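Local structure of Xyn30D (Paenibacillus barcinonensis, 4QB6) at residues N90-L104 against F119-I133. The protein probably cleaves glucuronoxylan as a family 30 xylanase, while the attached CBM35 domain, the part described here, binds glucuronic acid and calcium ions. Sequence-based numbering, arbitrary orientation. Where two conformers were deposited one is given.
Sequences NVKFRYALESGTRNL and FTETGSWSTWGEKTI. With GCU (alpha-D-glucopyranuronic acid), chain B.
Strands 90-96 and 128-133 pair antiparallel at one side of the CBM35 beta-sandwich, and the loops at their pocket ends, 97-101 and 120-127, join the two sheets and carry part of the sugar pocket. Six backbone bonds pair V91 with I133, F93 with K131 and Y95 with G129; F93 N to K131 O is 2.8 Å. In the other sheet strand 102-108 meets the end of strand 111-119 by the two backbone bonds of R102 with F119. F119 bridges the layers: its ring edge meets the faces of F93 (planes at 77°) and Y95 (85°), T-shaped in both cases. OH of Y95 donates to O of T120 at 2.7 Å. T122 ties the loops together: its OG1 accepts from N of L97 at 3.0 Å, nearly straight, and donates to O of T127, while O of L97 takes N of T122 and N of G123. On the face that carries K92, R94 and E130, W128 has A96 CB under one side of its ring; the R94 guanidinium, its plane 15° from the indole, lies over W128 CB (CZ to CB 3.5 Å) and brings NH1 over the rim of the other face. R94 also salt-bridges D157, a calcium ligand. E98 CB lies over one face of the W125 indole, a CH-pi contact 3.6 Å from the five-membered ring's centroid, and C4 of the glucuronic acid over the opposite face, both offset toward the rim. R102, extended from CG to NE, grips the sugar carboxylate with two bonds, NH1 to O6A at 2.8 Å and NH2 to O6B at 2.9 Å.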
loop_
_atom_site.group_PDB
_atom_site.type_symbol
_atom_site.label_atom_id
_atom_site.label_comp_id
_atom_site.label_asym_id
_atom_site.label_seq_id
_atom_site.Cartn_x
_atom_site.Cartn_y
_atom_site.Cartn_z
ATOM N N ASN A 90 -1.997 -11.892 5.041
ATOM C CA ASN A 90 -1.269 -11.608 3.802
ATOM C C ASN A 90 -1.793 -10.316 3.234
ATOM O O ASN A 90 -2.990 -10.210 2.947
ATOM C CB ASN A 90 -1.480 -12.726 2.788
ATOM C CG ASN A 90 -0.883 -14.030 3.222
ATOM O OD1 ASN A 90 0.067 -14.069 3.962
ATOM N ND2 ASN A 90 -1.468 -15.135 2.764
ATOM N N VAL A 91 -0.966 -9.285 3.158
ATOM C CA VAL A 91 -1.335 -8.013 2.569
ATOM C C VAL A 91 -0.597 -7.900 1.255
ATOM O O VAL A 91 0.646 -7.861 1.243
ATOM C CB VAL A 91 -1.031 -6.819 3.496
ATOM C CG1 VAL A 91 -1.403 -5.523 2.820
ATOM C CG2 VAL A 91 -1.763 -6.977 4.829
ATOM N N LYS A 92 -1.332 -7.906 0.168
ATOM C CA LYS A 92 -0.786 -7.919 -1.176
ATOM C C LYS A 92 -0.996 -6.582 -1.826
ATOM O O LYS A 92 -2.129 -6.170 -2.075
ATOM C CB LYS A 92 -1.424 -9.048 -1.980
ATOM C CG LYS A 92 -0.927 -9.125 -3.424
ATOM C CD LYS A 92 -1.473 -10.348 -4.149
ATOM C CE LYS A 92 -2.967 -10.340 -4.284
ATOM N NZ LYS A 92 -3.413 -11.594 -4.967
ATOM N N PHE A 93 0.084 -5.864 -2.082
ATOM C CA PHE A 93 0.074 -4.564 -2.721
ATOM C C PHE A 93 0.153 -4.731 -4.213
ATOM O O PHE A 93 1.016 -5.487 -4.684
ATOM C CB PHE A 93 1.313 -3.751 -2.293
ATOM C CG PHE A 93 1.402 -3.489 -0.820
ATOM C CD1 PHE A 93 2.031 -4.387 0.028
ATOM C CD2 PHE A 93 0.846 -2.348 -0.265
ATOM C CE1 PHE A 93 2.116 -4.126 1.371
ATOM C CE2 PHE A 93 0.919 -2.121 1.093
ATOM C CZ PHE A 93 1.550 -3.020 1.904
ATOM N N ARG A 94 -0.689 -4.061 -4.972
ATOM C CA ARG A 94 -0.573 -3.982 -6.433
ATOM C C ARG A 94 -0.032 -2.603 -6.728
ATOM O O ARG A 94 -0.637 -1.590 -6.330
ATOM C CB ARG A 94 -1.901 -4.220 -7.128
ATOM C CG ARG A 94 -1.769 -4.298 -8.655
ATOM C CD ARG A 94 -3.047 -4.823 -9.284
ATOM N NE ARG A 94 -2.914 -5.118 -10.727
ATOM C CZ ARG A 94 -3.267 -4.301 -11.689
ATOM N NH1 ARG A 94 -3.708 -3.097 -11.431
ATOM N NH2 ARG A 94 -3.152 -4.669 -12.968
ATOM N N TYR A 95 1.113 -2.539 -7.408
ATOM C CA TYR A 95 1.880 -1.298 -7.545
ATOM C C TYR A 95 2.678 -1.273 -8.814
ATOM O O TYR A 95 2.918 -2.328 -9.413
ATOM C CB TYR A 95 2.831 -1.123 -6.329
ATOM C CG TYR A 95 4.035 -2.036 -6.363
ATOM C CD1 TYR A 95 3.973 -3.354 -5.918
ATOM C CD2 TYR A 95 5.248 -1.591 -6.865
ATOM C CE1 TYR A 95 5.075 -4.180 -5.985
ATOM C CE2 TYR A 95 6.349 -2.412 -6.921
ATOM C CZ TYR A 95 6.250 -3.704 -6.504
ATOM O OH TYR A 95 7.362 -4.552 -6.543
ATOM N N ALA A 96 3.142 -0.094 -9.204
ATOM C CA ALA A 96 4.016 0.043 -10.364
ATOM C C ALA A 96 5.213 0.842 -9.959
ATOM O O ALA A 96 5.122 1.780 -9.158
ATOM C CB ALA A 96 3.269 0.696 -11.513
ATOM N N LEU A 97 6.360 0.494 -10.504
ATOM C CA LEU A 97 7.618 1.185 -10.186
ATOM C C LEU A 97 8.562 1.018 -11.366
ATOM O O LEU A 97 9.068 -0.086 -11.576
ATOM C CB LEU A 97 8.205 0.626 -8.880
ATOM C CG LEU A 97 9.550 1.181 -8.432
ATOM C CD1 LEU A 97 9.581 2.694 -8.436
ATOM C CD2 LEU A 97 9.876 0.642 -7.048
ATOM N N GLU A 98 8.841 2.089 -12.103
ATOM C CA GLU A 98 9.614 1.901 -13.336
ATOM C C GLU A 98 11.000 1.334 -13.111
ATOM O O GLU A 98 11.375 0.364 -13.765
ATOM C CB GLU A 98 9.694 3.216 -14.063
ATOM C CG GLU A 98 10.530 3.246 -15.354
ATOM C CD GLU A 98 10.547 4.653 -15.957
ATOM O OE1 GLU A 98 11.255 5.555 -15.450
ATOM O OE2 GLU A 98 9.807 4.892 -16.924
ATOM N N SER A 99 11.748 1.901 -12.178
ATOM C CA SER A 99 13.097 1.420 -11.901
ATOM C C SER A 99 13.455 1.657 -10.456
ATOM O O SER A 99 12.881 2.506 -9.771
ATOM C CB SER A 99 14.138 2.098 -12.794
ATOM O OG SER A 99 14.238 3.471 -12.474
ATOM N N GLY A 100 14.413 0.883 -9.998
ATOM C CA GLY A 100 14.931 1.029 -8.639
ATOM C C GLY A 100 14.051 0.398 -7.594
ATOM O O GLY A 100 12.945 -0.076 -7.907
ATOM N N THR A 101 14.521 0.427 -6.363
ATOM C CA THR A 101 13.807 -0.068 -5.202
ATOM C C THR A 101 13.445 1.110 -4.349
ATOM O O THR A 101 14.265 1.984 -4.120
ATOM C CB THR A 101 14.653 -1.058 -4.408
ATOM O OG1 THR A 101 14.873 -2.202 -5.252
ATOM C CG2 THR A 101 13.976 -1.502 -3.129
ATOM N N ARG A 102 12.209 1.144 -3.849
ATOM C CA ARG A 102 11.745 2.200 -2.959
ATOM C C ARG A 102 11.224 1.569 -1.705
ATOM O O ARG A 102 10.523 0.544 -1.771
ATOM C CB ARG A 102 10.709 3.079 -3.635
ATOM C CG ARG A 102 11.238 3.756 -4.892
ATOM C CD ARG A 102 10.270 4.730 -5.521
ATOM N NE ARG A 102 10.869 5.390 -6.668
ATOM C CZ ARG A 102 10.291 6.362 -7.356
ATOM N NH1 ARG A 102 9.106 6.801 -7.036
ATOM N NH2 ARG A 102 10.913 6.937 -8.378
ATOM N N ASN A 103 11.555 2.151 -0.564
ATOM C CA ASN A 103 11.246 1.553 0.738
ATOM C C ASN A 103 10.131 2.283 1.427
ATOM O O ASN A 103 10.016 3.502 1.321
ATOM C CB ASN A 103 12.495 1.534 1.615
ATOM C CG ASN A 103 13.719 1.079 0.858
ATOM O OD1 ASN A 103 14.704 1.821 0.774
ATOM N ND2 ASN A 103 13.677 -0.110 0.271
ATOM N N LEU A 104 9.282 1.538 2.116
ATOM C CA LEU A 104 8.184 2.146 2.883
ATOM C C LEU A 104 8.161 1.640 4.303
ATOM O O LEU A 104 8.324 0.424 4.528
ATOM C CB LEU A 104 6.804 1.878 2.262
ATOM C CG LEU A 104 6.582 2.258 0.808
ATOM C CD1 LEU A 104 5.193 1.885 0.342
ATOM C CD2 LEU A 104 6.764 3.754 0.600
ATOM N N PHE A 119 10.114 -2.230 -1.986
ATOM C CA PHE A 119 9.278 -2.492 -3.160
ATOM C C PHE A 119 10.231 -2.416 -4.344
ATOM O O PHE A 119 10.783 -1.368 -4.651
ATOM C CB PHE A 119 8.179 -1.433 -3.280
ATOM C CG PHE A 119 7.073 -1.615 -2.289
ATOM C CD1 PHE A 119 7.278 -1.385 -0.925
ATOM C CD2 PHE A 119 5.808 -2.063 -2.701
ATOM C CE1 PHE A 119 6.255 -1.594 -0.010
ATOM C CE2 PHE A 119 4.813 -2.246 -1.782
ATOM C CZ PHE A 119 5.028 -2.019 -0.462
ATOM N N THR A 120 10.375 -3.538 -5.044
ATOM C CA THR A 120 11.304 -3.646 -6.139
ATOM C C THR A 120 10.656 -3.257 -7.455
ATOM O O THR A 120 9.417 -3.249 -7.604
ATOM C CB THR A 120 11.935 -5.036 -6.214
ATOM O OG1 THR A 120 10.911 -6.000 -6.437
ATOM C CG2 THR A 120 12.706 -5.346 -4.987
ATOM N N GLU A 121 11.461 -2.877 -8.437
ATOM C CA GLU A 121 10.883 -2.334 -9.657
ATOM C C GLU A 121 10.003 -3.365 -10.364
ATOM O O GLU A 121 10.135 -4.583 -10.205
ATOM C CB GLU A 121 11.956 -1.791 -10.617
ATOM C CG GLU A 121 12.890 -2.863 -11.169
ATOM C CD GLU A 121 13.949 -2.304 -12.106
ATOM O OE1 GLU A 121 14.810 -1.518 -11.651
ATOM O OE2 GLU A 121 13.946 -2.691 -13.290
ATOM N N THR A 122 9.078 -2.824 -11.140
ATOM C CA THR A 122 8.250 -3.606 -12.046
ATOM C C THR A 122 8.698 -3.388 -13.490
ATOM O O THR A 122 8.264 -4.157 -14.353
ATOM C CB THR A 122 6.762 -3.250 -11.885
ATOM O OG1 THR A 122 6.550 -1.909 -12.319
ATOM C CG2 THR A 122 6.273 -3.482 -10.481
ATOM N N GLY A 123 9.496 -2.373 -13.789
ATOM C CA GLY A 123 10.034 -2.164 -15.147
ATOM C C GLY A 123 9.397 -1.055 -15.945
ATOM O O GLY A 123 9.973 -0.536 -16.916
ATOM N N SER A 124 8.176 -0.692 -15.537
ATOM C CA SER A 124 7.364 0.289 -16.243
ATOM C C SER A 124 6.335 0.893 -15.296
ATOM O O SER A 124 5.812 0.198 -14.432
ATOM C CB SER A 124 6.620 -0.348 -17.423
ATOM O OG SER A 124 5.726 0.605 -17.968
ATOM N N TRP A 125 5.981 2.158 -15.510
ATOM C CA TRP A 125 4.900 2.727 -14.741
ATOM C C TRP A 125 3.540 2.142 -15.107
ATOM O O TRP A 125 2.568 2.355 -14.405
ATOM C CB TRP A 125 4.846 4.251 -14.819
ATOM C CG TRP A 125 6.034 4.932 -14.245
ATOM C CD1 TRP A 125 6.929 5.699 -14.914
ATOM C CD2 TRP A 125 6.427 4.944 -12.860
ATOM N NE1 TRP A 125 7.883 6.162 -14.021
ATOM C CE2 TRP A 125 7.590 5.717 -12.766
ATOM C CE3 TRP A 125 5.922 4.351 -11.700
ATOM C CZ2 TRP A 125 8.258 5.909 -11.560
ATOM C CZ3 TRP A 125 6.566 4.578 -10.513
ATOM C CH2 TRP A 125 7.743 5.330 -10.463
ATOM N N SER A 126 3.481 1.364 -16.205
ATOM C CA SER A 126 2.245 0.625 -16.513
ATOM C C SER A 126 2.395 -0.886 -16.394
ATOM O O SER A 126 1.538 -1.632 -16.851
ATOM C CB SER A 126 1.616 1.057 -17.840
ATOM O OG SER A 126 2.340 0.599 -18.962
ATOM N N THR A 127 3.450 -1.332 -15.720
ATOM C CA THR A 127 3.565 -2.734 -15.308
ATOM C C THR A 127 3.183 -2.781 -13.837
ATOM O O THR A 127 3.909 -2.263 -12.963
ATOM C CB THR A 127 4.947 -3.330 -15.492
ATOM O OG1 THR A 127 5.247 -3.285 -16.894
ATOM C CG2 THR A 127 4.997 -4.762 -14.988
ATOM N N TRP A 128 2.060 -3.407 -13.550
ATOM C CA TRP A 128 1.534 -3.517 -12.200
ATOM C C TRP A 128 1.933 -4.847 -11.631
ATOM O O TRP A 128 1.458 -5.896 -12.088
ATOM C CB TRP A 128 0.021 -3.344 -12.214
ATOM C CG TRP A 128 -0.380 -2.002 -12.720
ATOM C CD1 TRP A 128 -0.696 -1.684 -14.002
ATOM C CD2 TRP A 128 -0.435 -0.770 -11.978
ATOM N NE1 TRP A 128 -0.976 -0.342 -14.092
ATOM C CE2 TRP A 128 -0.839 0.243 -12.860
ATOM C CE3 TRP A 128 -0.217 -0.437 -10.632
ATOM C CZ2 TRP A 128 -0.981 1.561 -12.461
ATOM C CZ3 TRP A 128 -0.341 0.871 -10.252
ATOM C CH2 TRP A 128 -0.755 1.836 -11.145
ATOM N N GLY A 129 2.844 -4.821 -10.675
ATOM C CA GLY A 129 3.295 -6.010 -9.987
ATOM C C GLY A 129 2.652 -6.152 -8.639
ATOM O O GLY A 129 1.840 -5.323 -8.210
ATOM N N GLU A 130 3.021 -7.195 -7.938
ATOM C CA GLU A 130 2.476 -7.508 -6.629
ATOM C C GLU A 130 3.579 -7.775 -5.646
ATOM O O GLU A 130 4.636 -8.334 -5.998
ATOM C CB GLU A 130 1.518 -8.717 -6.727
ATOM C CG GLU A 130 0.250 -8.364 -7.506
ATOM C CD GLU A 130 -0.764 -9.481 -7.692
ATOM O OE1 GLU A 130 -0.406 -10.656 -7.509
ATOM O OE2 GLU A 130 -1.916 -9.147 -8.062
ATOM N N LYS A 131 3.342 -7.389 -4.415
ATOM C CA LYS A 131 4.234 -7.717 -3.315
ATOM C C LYS A 131 3.389 -8.067 -2.147
ATOM O O LYS A 131 2.439 -7.322 -1.809
ATOM C CB LYS A 131 5.091 -6.533 -2.966
ATOM C CG LYS A 131 5.902 -6.730 -1.704
ATOM C CD LYS A 131 6.665 -5.469 -1.367
ATOM C CE LYS A 131 7.115 -5.476 0.068
ATOM N NZ LYS A 131 8.211 -6.434 0.258
ATOM N N THR A 132 3.691 -9.169 -1.476
ATOM C CA THR A 132 2.909 -9.611 -0.314
ATOM C C THR A 132 3.740 -9.574 0.923
ATOM O O THR A 132 4.898 -10.045 0.912
ATOM C CB THR A 132 2.373 -11.035 -0.536
ATOM O OG1 THR A 132 1.520 -11.034 -1.674
ATOM C CG2 THR A 132 1.546 -11.520 0.637
ATOM N N ILE A 133 3.206 -8.978 1.978
ATOM C CA ILE A 133 3.820 -9.017 3.294
ATOM C C ILE A 133 2.907 -9.825 4.215
ATOM O O ILE A 133 1.698 -9.965 3.963
ATOM C CB ILE A 133 4.043 -7.619 3.869
ATOM C CG1 ILE A 133 2.732 -6.884 4.070
ATOM C CG2 ILE A 133 4.959 -6.783 2.978
ATOM C CD1 ILE A 133 2.831 -5.515 4.720
HETATM C C1 GCU B . 6.938 10.028 -12.883
HETATM C C2 GCU B . 5.607 9.334 -13.007
HETATM C C3 GCU B . 4.879 9.264 -11.683
HETATM C C4 GCU B . 5.848 8.653 -10.585
HETATM C C5 GCU B . 7.102 9.503 -10.531
HETATM C C6 GCU B . 8.081 9.027 -9.539
HETATM O O2 GCU B . 4.820 9.954 -14.057
HETATM O O3 GCU B . 3.692 8.479 -11.704
HETATM O O4 GCU B . 5.193 8.760 -9.303
HETATM O O5 GCU B . 7.670 9.418 -11.821
HETATM O O6A GCU B . 7.724 8.909 -8.358
HETATM O O6B GCU B . 9.224 8.759 -9.887
HETATM O O HOH W 1 -1.922 -7.846 -10.626
HETATM O O HOH W 2 8.988 -6.007 -4.269
HETATM O O HOH W 3 6.646 -6.860 -8.136
HETATM O O HOH W 4 6.683 3.668 -17.837
HETATM O O HOH W 5 9.932 8.179 -14.771
HETATM O O HOH W 6 14.407 -2.949 -7.877
#